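Local structure of telomerase reverse transcriptase (Candida tropicalis MYA-3404, 6ZD1) at residues A[639-642]-A[643-646]; A[109-112]-A[113-116]; A[513-516]-A[517-521]. The protein probably lengthens chromosome ends as a reverse transcriptase, copying a template within the telomerase RNA into telomeric DNA repeats. One frame throughout, in Å; residues are numbered along the deposited sequence.

Contact 1 (A[639-642]-A[643-646]); sequences SFER and YRFM
The R642 side chain runs over one face of the Y643 ring, its CG 4.3 Å from the ring centroid and only 9° off the normal, a CH-pi contact. With CG placed between the backbone N and the carbonyl carbon, the extended arm travels alongside the tyrosine. Its guanidinium, tilted 46° to the ring, takes Y643 CE2 over one face, and R642 NH2 makes a weak bond to Y643 OH at 3.1 Å. The F640 and F645 rings are oblique, their planes 54° apart; F640 CZ comes within 3.6 Å of F645 CB, and F645 CD2 lies at the edge of the F640 ring. F582 and F631 meet F640 edge-to-face. E641 O, at the N-cap, accepts the N-H of F645, N to O 3.1 Å, while E641 OE2 makes a long salt bridge to R644 NE at 3.8 Å. The selenomethionine M646 lies beside R642, CE 3.6 Å from R642 CG. The strongest polar partner of R642 is E693 of helix 692-699, a salt bridge to NE, and the weak Y643 OH bond is likely secondary. The helix start thus joins an aromatic side to a charged one, whose R642-Y643 and E641-R644 pairs suggest modest individual strength.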
ATOM      1  N   SER A 639      -9.688  19.321 -28.859  1.00 61.24           N
ATOM      2  CA  SER A 639      -9.486  18.109 -29.640  1.00 59.32           C
ATOM      3  C   SER A 639      -8.640  17.108 -28.865  1.00 65.27           C
ATOM      4  O   SER A 639      -7.571  17.447 -28.346  1.00 77.05           O
ATOM      5  CB  SER A 639      -8.821  18.425 -30.976  1.00 61.09           C
ATOM      6  OG  SER A 639      -8.589  17.229 -31.699  1.00 63.62           O
ATOM      7  N   PHE A 640      -9.128  15.874 -28.794  1.00 57.01           N
ATOM      8  CA  PHE A 640      -8.428  14.806 -28.095  1.00 58.81           C
ATOM      9  C   PHE A 640      -7.175  14.409 -28.872  1.00 62.46           C
ATOM     10  O   PHE A 640      -7.258  14.002 -30.036  1.00 60.59           O
ATOM     11  CB  PHE A 640      -9.359  13.608 -27.923  1.00 49.66           C
ATOM     12  CG  PHE A 640      -8.680  12.383 -27.390  1.00 64.42           C
ATOM     13  CD1 PHE A 640      -8.473  12.228 -26.029  1.00 44.94           C
ATOM     14  CD2 PHE A 640      -8.256  11.378 -28.249  1.00 57.52           C
ATOM     15  CE1 PHE A 640      -7.851  11.100 -25.530  1.00 54.22           C
ATOM     16  CE2 PHE A 640      -7.631  10.245 -27.757  1.00 69.11           C
ATOM     17  CZ  PHE A 640      -7.429  10.107 -26.393  1.00 51.23           C
ATOM     18  N   GLU A 641      -6.020  14.518 -28.229  1.00 56.01           N
ATOM     19  CA  GLU A 641      -4.736  14.193 -28.839  1.00 54.04           C
ATOM     20  C   GLU A 641      -4.222  12.904 -28.209  1.00 58.61           C
ATOM     21  O   GLU A 641      -3.881  12.878 -27.020  1.00 54.32           O
ATOM     22  CB  GLU A 641      -3.748  15.342 -28.648  1.00 57.55           C
ATOM     23  CG  GLU A 641      -4.366  16.705 -28.913  1.00 82.76           C
ATOM     24  CD  GLU A 641      -3.465  17.852 -28.505  1.00102.25           C
ATOM     25  OE1 GLU A 641      -2.389  18.015 -29.119  1.00112.49           O
ATOM     26  OE2 GLU A 641      -3.831  18.587 -27.563  1.00111.09           O
ATOM     27  N   ARG A 642      -4.138  11.846 -29.021  1.00 55.04           N
ATOM     28  CA  ARG A 642      -3.824  10.523 -28.493  1.00 49.43           C
ATOM     29  C   ARG A 642      -2.422  10.464 -27.902  1.00 51.24           C
ATOM     30  O   ARG A 642      -2.190   9.710 -26.951  1.00 53.61           O
ATOM     31  CB  ARG A 642      -3.982   9.467 -29.591  1.00 49.18           C
ATOM     32  CG  ARG A 642      -3.054   9.665 -30.788  1.00 69.43           C
ATOM     33  CD  ARG A 642      -3.387   8.725 -31.945  1.00 68.01           C
ATOM     34  NE  ARG A 642      -2.441   8.866 -33.051  1.00 72.05           N
ATOM     35  CZ  ARG A 642      -2.519   9.808 -33.990  1.00 94.20           C
ATOM     36  NH1 ARG A 642      -3.498  10.702 -33.958  1.00 87.41           N
ATOM     37  NH2 ARG A 642      -1.616   9.861 -34.962  1.00 78.50           N
ATOM     38  N   TYR A 643      -1.480  11.245 -28.436  1.00 51.84           N
ATOM     39  CA  TYR A 643      -0.117  11.192 -27.916  1.00 53.90           C
ATOM     40  C   TYR A 643      -0.038  11.802 -26.524  1.00 52.00           C
ATOM     41  O   TYR A 643       0.656  11.274 -25.649  1.00 52.50           O
ATOM     42  CB  TYR A 643       0.842  11.902 -28.875  1.00 52.76           C
ATOM     43  CG  TYR A 643       0.960  11.236 -30.229  1.00 71.23           C
ATOM     44  CD1 TYR A 643       1.459   9.943 -30.346  1.00 73.07           C
ATOM     45  CD2 TYR A 643       0.580  11.898 -31.390  1.00 73.93           C
ATOM     46  CE1 TYR A 643       1.571   9.325 -31.580  1.00 69.56           C
ATOM     47  CE2 TYR A 643       0.690  11.288 -32.630  1.00 69.87           C
ATOM     48  CZ  TYR A 643       1.187  10.003 -32.717  1.00 75.10           C
ATOM     49  OH  TYR A 643       1.300   9.390 -33.944  1.00 90.21           O
ATOM     50  N   ARG A 644      -0.781  12.885 -26.284  1.00 52.05           N
ATOM     51  CA  ARG A 644      -0.858  13.434 -24.934  1.00 49.55           C
ATOM     52  C   ARG A 644      -1.515  12.440 -23.987  1.00 55.71           C
ATOM     53  O   ARG A 644      -1.114  12.319 -22.823  1.00 72.37           O
ATOM     54  CB  ARG A 644      -1.625  14.755 -24.953  1.00 54.18           C
ATOM     55  CG  ARG A 644      -1.927  15.330 -23.585  1.00 72.00           C
ATOM     56  CD  ARG A 644      -2.638  16.671 -23.695  1.00 77.69           C
ATOM     57  NE  ARG A 644      -1.854  17.653 -24.441  1.00 88.58           N
ATOM     58  CZ  ARG A 644      -0.874  18.383 -23.916  1.00 97.64           C
ATOM     59  NH1 ARG A 644      -0.548  18.236 -22.638  1.00 86.60           N
ATOM     60  NH2 ARG A 644      -0.216  19.256 -24.669  1.00 80.33           N
ATOM     61  N   PHE A 645      -2.498  11.688 -24.485  1.00 47.20           N
ATOM     62  CA  PHE A 645      -3.164  10.694 -23.655  1.00 56.42           C
ATOM     63  C   PHE A 645      -2.235   9.539 -23.311  1.00 54.50           C
ATOM     64  O   PHE A 645      -2.344   8.964 -22.220  1.00 53.31           O
ATOM     65  CB  PHE A 645      -4.411  10.176 -24.371  1.00 49.64           C
ATOM     66  CG  PHE A 645      -5.149   9.110 -23.613  1.00 50.87           C
ATOM     67  CD1 PHE A 645      -5.699   9.379 -22.372  1.00 50.08           C
ATOM     68  CD2 PHE A 645      -5.312   7.844 -24.155  1.00 50.03           C
ATOM     69  CE1 PHE A 645      -6.391   8.399 -21.677  1.00 47.58           C
ATOM     70  CE2 PHE A 645      -6.001   6.861 -23.465  1.00 49.08           C
ATOM     71  CZ  PHE A 645      -6.541   7.138 -22.224  1.00 42.28           C
HETATM   72  N   MSE A 646      -1.307   9.203 -24.200  1.00 53.94           N
HETATM   73  CA  MSE A 646      -0.417   8.074 -23.960  1.00 50.75           C
HETATM   74  C   MSE A 646       0.639   8.421 -22.927  1.00 52.95           C
HETATM   75  O   MSE A 646       0.995   7.591 -22.088  1.00 61.45           O
HETATM   76  CB  MSE A 646       0.243   7.626 -25.252  1.00 48.62           C
HETATM   77  CG  MSE A 646      -0.701   6.873 -26.166  1.00 77.36           C
HETATM   78 SE   MSE A 646       0.153   6.340 -27.828  1.00116.74          SE
HETATM   79  CE  MSE A 646      -0.828   7.494 -29.046  1.00 72.61           C
TER

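Contact 2 (A[109-112]-A[113-116]); sequences QDRI and VDFL
R111 and D114 carry the polar side of this helical stretch. R111 NH2 donates to D114 OD2 at 3.1 Å with an N-H...O angle of 159°, forming a salt bridge; R111 NE adds a weak bond to the same oxygen at 3.5 Å. The acceptor sits in the guanidinium plane, at its edge, yet the donor reaches OD2 from above the carboxylate, 42° out of that plane. Bends at chi2 and at chi3 (77°) curl the arginine back so that its head can reach one turn ahead, and D110 CB rests over one guanidinium face. The other carboxylate oxygen, OD1, is engaged by R117 NH2, so D114 is held between two arginines, one three residues before it and one three after; such flanking would favour its charged form.

The backbone is satisfied in regular alpha-helical fashion: V113 N to Q109 O (3.0 Å), D114 N to D110 O (3.0 Å), F115 N to R111 O (2.9 Å) and L116 N to I112 O (2.8 Å). Q109 OE1 accepts from K106 NZ, and L116 O from Y195 OH. On the apolar side I112 and L116 run side by side, CG2 to CD1 4.2 Å.

These groups place helix 104-117, in the telomerase RNA-binding domain, between two others. Helix 158-179 receives I112 and F115 on F168, which meets the F115 ring edge-to-face, and L116 on V176; helix 79-93 takes V113 on V83 and both I112 and L116 on V86.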
ATOM      1  N   GLN A 109       2.096  28.172  -5.763  1.00 69.52           N
ATOM      2  CA  GLN A 109       1.521  27.881  -4.453  1.00 68.06           C
ATOM      3  C   GLN A 109       0.409  26.845  -4.556  1.00 71.60           C
ATOM      4  O   GLN A 109       0.286  25.970  -3.691  1.00 72.54           O
ATOM      5  CB  GLN A 109       1.003  29.165  -3.804  1.00 69.61           C
ATOM      6  CG  GLN A 109       2.097  30.050  -3.234  1.00 78.74           C
ATOM      7  CD  GLN A 109       1.553  31.308  -2.586  1.00 76.91           C
ATOM      8  OE1 GLN A 109       0.490  31.804  -2.959  1.00 83.33           O
ATOM      9  NE2 GLN A 109       2.282  31.829  -1.607  1.00 93.69           N
ATOM     10  N   ASP A 110      -0.397  26.913  -5.618  1.00 68.30           N
ATOM     11  CA  ASP A 110      -1.429  25.903  -5.821  1.00 59.85           C
ATOM     12  C   ASP A 110      -0.812  24.532  -6.052  1.00 69.21           C
ATOM     13  O   ASP A 110      -1.332  23.518  -5.572  1.00 74.67           O
ATOM     14  CB  ASP A 110      -2.326  26.289  -6.997  1.00 76.93           C
ATOM     15  CG  ASP A 110      -3.304  27.397  -6.651  1.00 79.12           C
ATOM     16  OD1 ASP A 110      -3.404  27.761  -5.460  1.00 86.99           O
ATOM     17  OD2 ASP A 110      -3.974  27.901  -7.576  1.00 93.86           O
ATOM     18  N   ARG A 111       0.315  24.479  -6.768  1.00 64.28           N
ATOM     19  CA  ARG A 111       0.979  23.198  -6.971  1.00 68.28           C
ATOM     20  C   ARG A 111       1.630  22.713  -5.686  1.00 69.21           C
ATOM     21  O   ARG A 111       1.763  21.502  -5.480  1.00 62.63           O
ATOM     22  CB  ARG A 111       2.021  23.301  -8.085  1.00 71.57           C
ATOM     23  CG  ARG A 111       1.500  23.824  -9.419  1.00 75.60           C
ATOM     24  CD  ARG A 111       0.641  22.806 -10.155  1.00 74.37           C
ATOM     25  NE  ARG A 111      -0.703  22.704  -9.593  1.00 85.97           N
ATOM     26  CZ  ARG A 111      -1.695  23.542  -9.874  1.00 94.16           C
ATOM     27  NH1 ARG A 111      -1.498  24.550 -10.715  1.00 86.46           N
ATOM     28  NH2 ARG A 111      -2.887  23.374  -9.314  1.00 84.95           N
ATOM     29  N   ILE A 112       2.013  23.639  -4.803  1.00 60.01           N
ATOM     30  CA  ILE A 112       2.541  23.244  -3.501  1.00 60.64           C
ATOM     31  C   ILE A 112       1.445  22.612  -2.653  1.00 62.15           C
ATOM     32  O   ILE A 112       1.682  21.621  -1.951  1.00 56.50           O
ATOM     33  CB  ILE A 112       3.178  24.447  -2.786  1.00 59.79           C
ATOM     34  CG1 ILE A 112       4.473  24.864  -3.477  1.00 60.86           C
ATOM     35  CG2 ILE A 112       3.464  24.115  -1.332  1.00 52.40           C
ATOM     36  CD1 ILE A 112       5.155  26.025  -2.791  1.00 75.24           C
ATOM     37  N   VAL A 113       0.234  23.174  -2.692  1.00 58.94           N
ATOM     38  CA  VAL A 113      -0.875  22.578  -1.952  1.00 54.81           C
ATOM     39  C   VAL A 113      -1.186  21.188  -2.492  1.00 60.32           C
ATOM     40  O   VAL A 113      -1.406  20.244  -1.723  1.00 65.34           O
ATOM     41  CB  VAL A 113      -2.111  23.492  -1.998  1.00 64.03           C
ATOM     42  CG1 VAL A 113      -3.275  22.835  -1.266  1.00 58.27           C
ATOM     43  CG2 VAL A 113      -1.786  24.840  -1.392  1.00 59.89           C
ATOM     44  N   ASP A 114      -1.182  21.031  -3.820  1.00 62.05           N
ATOM     45  CA  ASP A 114      -1.380  19.706  -4.397  1.00 59.04           C
ATOM     46  C   ASP A 114      -0.285  18.752  -3.941  1.00 56.56           C
ATOM     47  O   ASP A 114      -0.553  17.587  -3.625  1.00 66.57           O
ATOM     48  CB  ASP A 114      -1.414  19.790  -5.924  1.00 70.83           C
ATOM     49  CG  ASP A 114      -2.684  20.437  -6.453  1.00 80.53           C
ATOM     50  OD1 ASP A 114      -3.614  20.689  -5.654  1.00 79.15           O
ATOM     51  OD2 ASP A 114      -2.749  20.693  -7.673  1.00 71.60           O
ATOM     52  N   PHE A 115       0.955  19.238  -3.888  1.00 57.68           N
ATOM     53  CA  PHE A 115       2.064  18.414  -3.428  1.00 47.37           C
ATOM     54  C   PHE A 115       1.926  18.069  -1.949  1.00 64.01           C
ATOM     55  O   PHE A 115       2.315  16.971  -1.531  1.00 53.70           O
ATOM     56  CB  PHE A 115       3.379  19.141  -3.705  1.00 55.71           C
ATOM     57  CG  PHE A 115       4.595  18.275  -3.591  1.00 55.77           C
ATOM     58  CD1 PHE A 115       4.703  17.108  -4.324  1.00 59.95           C
ATOM     59  CD2 PHE A 115       5.651  18.652  -2.774  1.00 67.37           C
ATOM     60  CE1 PHE A 115       5.833  16.314  -4.226  1.00 74.66           C
ATOM     61  CE2 PHE A 115       6.787  17.866  -2.675  1.00 64.42           C
ATOM     62  CZ  PHE A 115       6.877  16.694  -3.403  1.00 59.08           C
ATOM     63  N   LEU A 116       1.358  18.979  -1.150  1.00 57.84           N
ATOM     64  CA  LEU A 116       1.092  18.679   0.252  1.00 52.42           C
ATOM     65  C   LEU A 116      -0.099  17.745   0.427  1.00 54.89           C
ATOM     66  O   LEU A 116      -0.187  17.062   1.452  1.00 54.60           O
ATOM     67  CB  LEU A 116       0.855  19.971   1.041  1.00 54.14           C
ATOM     68  CG  LEU A 116       2.018  20.963   1.125  1.00 53.00           C
ATOM     69  CD1 LEU A 116       1.619  22.223   1.881  1.00 56.84           C
ATOM     70  CD2 LEU A 116       3.228  20.314   1.769  1.00 64.31           C
TER

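Contact 3 (A[513-516]-A[517-521]); sequences TLKK and VKDKI
T513 O accepts the amide of V517 at 3.2 Å in an almost straight bond, 170° at the hydrogen, the first of four i to i+4 bonds that join the two segments. K518 N follows with L514 O at 2.8 Å, D519 N with K515 O at 2.7 Å, and K520 N with K516 O at 3.1 Å. Toward the C-terminus the pattern becomes less clean, since D519 N also lies 3.4 Å from K516 O in a weak second bond. The last two i to i+4 bonds, of D519 N and K520 N, are both more bent than that of V517 N, the latter at 136°. I521, already beyond the helix, still donates its N to V517 O.

The exposed side is charged. K515 departs from a staggered first torsion (chi1 -96°) and bends at chi2, which brings its far end obliquely across the extended K518 chain; the two NZ atoms, K515 and K518, stand 4.0 Å apart. That proximity is probably eased by E540, which takes K518 NZ in a salt bridge, and by D519, whose OD1 lies 4.4 Å from K515 NZ, beyond salt-bridge range. T513 OG1 is hydrogen-bonded to N510 O and T508 OG1, tying this part of the helix to the segment before it. On the inner side L514 packs on Y334 and I336, V517 on F506 and F485, and K520 makes a cation-pi contact with F485.

Helix 511-520 therefore lies against the four-stranded antiparallel sheet, linking strand 503-508 to strand 539-541 with strand 334-339 between them. This is a crossover of the RRM-like beta-alpha-beta kind, consistent with the palm of reverse transcriptases.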
ATOM      1  N   THR A 513     -28.155 -26.061   9.417  1.00 83.97           N
ATOM      2  CA  THR A 513     -26.726 -25.846   9.232  1.00 78.63           C
ATOM      3  C   THR A 513     -26.320 -24.423   9.590  1.00 83.03           C
ATOM      4  O   THR A 513     -25.139 -24.174   9.852  1.00 85.08           O
ATOM      5  CB  THR A 513     -26.319 -26.161   7.788  1.00 81.88           C
ATOM      6  OG1 THR A 513     -26.878 -25.181   6.904  1.00101.15           O
ATOM      7  CG2 THR A 513     -26.821 -27.544   7.377  1.00 79.03           C
ATOM      8  N   LEU A 514     -27.273 -23.488   9.620  1.00 84.73           N
ATOM      9  CA  LEU A 514     -26.970 -22.156  10.130  1.00 79.68           C
ATOM     10  C   LEU A 514     -26.615 -22.212  11.608  1.00 77.36           C
ATOM     11  O   LEU A 514     -25.685 -21.533  12.055  1.00 81.80           O
ATOM     12  CB  LEU A 514     -28.147 -21.208   9.903  1.00 78.76           C
ATOM     13  CG  LEU A 514     -27.957 -19.804  10.492  1.00 73.76           C
ATOM     14  CD1 LEU A 514     -26.882 -19.026   9.736  1.00 70.75           C
ATOM     15  CD2 LEU A 514     -29.268 -19.034  10.516  1.00 74.30           C
ATOM     16  N   LYS A 515     -27.340 -23.025  12.383  1.00 79.44           N
ATOM     17  CA  LYS A 515     -27.039 -23.136  13.807  1.00 83.84           C
ATOM     18  C   LYS A 515     -25.752 -23.910  14.052  1.00 87.03           C
ATOM     19  O   LYS A 515     -25.067 -23.660  15.050  1.00 88.48           O
ATOM     20  CB  LYS A 515     -28.202 -23.794  14.550  1.00 93.81           C
ATOM     21  CG  LYS A 515     -29.175 -22.808  15.187  1.00110.30           C
ATOM     22  CD  LYS A 515     -28.517 -22.024  16.319  1.00113.96           C
ATOM     23  CE  LYS A 515     -29.515 -21.100  17.006  1.00110.40           C
ATOM     24  NZ  LYS A 515     -28.916 -20.363  18.155  1.00103.66           N
ATOM     25  N   LYS A 516     -25.408 -24.849  13.168  1.00 84.32           N
ATOM     26  CA  LYS A 516     -24.122 -25.534  13.277  1.00 83.10           C
ATOM     27  C   LYS A 516     -22.969 -24.542  13.197  1.00 81.30           C
ATOM     28  O   LYS A 516     -22.057 -24.559  14.033  1.00 91.30           O
ATOM     29  CB  LYS A 516     -23.998 -26.598  12.186  1.00 91.83           C
ATOM     30  CG  LYS A 516     -24.943 -27.774  12.354  1.00 96.23           C
ATOM     31  CD  LYS A 516     -24.768 -28.785  11.231  1.00 88.17           C
ATOM     32  CE  LYS A 516     -25.659 -29.994  11.442  1.00100.16           C
ATOM     33  NZ  LYS A 516     -25.345 -30.675  12.728  1.00113.36           N
ATOM     34  N   VAL A 517     -22.988 -23.672  12.185  1.00 84.55           N
ATOM     35  CA  VAL A 517     -21.967 -22.636  12.076  1.00 79.52           C
ATOM     36  C   VAL A 517     -22.100 -21.638  13.218  1.00 75.84           C
ATOM     37  O   VAL A 517     -21.099 -21.166  13.771  1.00 83.70           O
ATOM     38  CB  VAL A 517     -22.065 -21.939  10.706  1.00 72.57           C
ATOM     39  CG1 VAL A 517     -21.028 -20.831  10.593  1.00 76.44           C
ATOM     40  CG2 VAL A 517     -21.910 -22.948   9.579  1.00 71.28           C
ATOM     41  N   LYS A 518     -23.338 -21.314  13.605  1.00 78.29           N
ATOM     42  CA  LYS A 518     -23.549 -20.326  14.656  1.00 76.79           C
ATOM     43  C   LYS A 518     -23.104 -20.848  16.016  1.00 87.43           C
ATOM     44  O   LYS A 518     -22.706 -20.057  16.881  1.00 85.12           O
ATOM     45  CB  LYS A 518     -25.028 -19.924  14.693  1.00 84.34           C
ATOM     46  CG  LYS A 518     -25.352 -18.723  15.566  1.00 80.69           C
ATOM     47  CD  LYS A 518     -26.834 -18.382  15.448  1.00 89.34           C
ATOM     48  CE  LYS A 518     -27.219 -17.207  16.332  1.00 98.77           C
ATOM     49  NZ  LYS A 518     -28.671 -16.888  16.211  1.00 97.83           N
ATOM     50  N   ASP A 519     -23.129 -22.167  16.216  1.00 84.65           N
ATOM     51  CA  ASP A 519     -22.684 -22.744  17.476  1.00 79.16           C
ATOM     52  C   ASP A 519     -21.197 -23.024  17.489  1.00 86.20           C
ATOM     53  O   ASP A 519     -20.601 -23.115  18.569  1.00 91.63           O
ATOM     54  CB  ASP A 519     -23.423 -24.053  17.769  1.00 91.53           C
ATOM     55  CG  ASP A 519     -24.885 -23.838  18.093  1.00 95.22           C
ATOM     56  OD1 ASP A 519     -25.245 -22.715  18.512  1.00 96.65           O
ATOM     57  OD2 ASP A 519     -25.674 -24.791  17.935  1.00 99.37           O
ATOM     58  N   LYS A 520     -20.581 -23.156  16.319  1.00 76.99           N
ATOM     59  CA  LYS A 520     -19.150 -23.385  16.297  1.00 87.92           C
ATOM     60  C   LYS A 520     -18.359 -22.093  16.460  1.00 85.02           C
ATOM     61  O   LYS A 520     -17.278 -22.109  17.057  1.00 85.72           O
ATOM     62  CB  LYS A 520     -18.760 -24.095  15.007  1.00 90.20           C
ATOM     63  CG  LYS A 520     -17.309 -24.425  14.974  1.00 92.13           C
ATOM     64  CD  LYS A 520     -17.027 -25.564  14.057  1.00 96.78           C
ATOM     65  CE  LYS A 520     -15.625 -25.419  13.575  1.00100.52           C
ATOM     66  NZ  LYS A 520     -15.593 -24.594  12.338  1.00114.45           N
ATOM     67  N   ILE A 521     -18.883 -20.965  15.969  1.00 82.75           N
ATOM     68  CA  ILE A 521     -18.201 -19.685  16.161  1.00 70.02           C
ATOM     69  C   ILE A 521     -18.495 -19.079  17.521  1.00 83.14           C
ATOM     70  O   ILE A 521     -18.000 -17.985  17.821  1.00 93.88           O
ATOM     71  CB  ILE A 521     -18.569 -18.664  15.065  1.00 68.54           C
ATOM     72  CG1 ILE A 521     -20.017 -18.200  15.203  1.00 72.19           C
ATOM     73  CG2 ILE A 521     -18.344 -19.253  13.682  1.00 78.69           C
ATOM     74  CD1 ILE A 521     -20.453 -17.260  14.088  1.00 73.05           C
TER

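How the contacts relate
All three contacts are short local stretches of one chain, each with a buried apolar side and a polar outer one, yet no two share a helix. Contact 1 passes from a loop into a helix, contact 2 lies within one, and contact 3 runs to a helix end. Contacts 1 and 2 pack against other helices, whereas contact 3 rests mainly on a sheet. Their charges differ too: a firm arginine-aspartate bridge in contact 2, an arginine over a tyrosine in contact 1, and neighbouring lysines in contact 3. Centres of contacts 1 and 2 are about 26 Å apart; that of contact 3 is about 54 Å from that of contact 2, across the chain's centre.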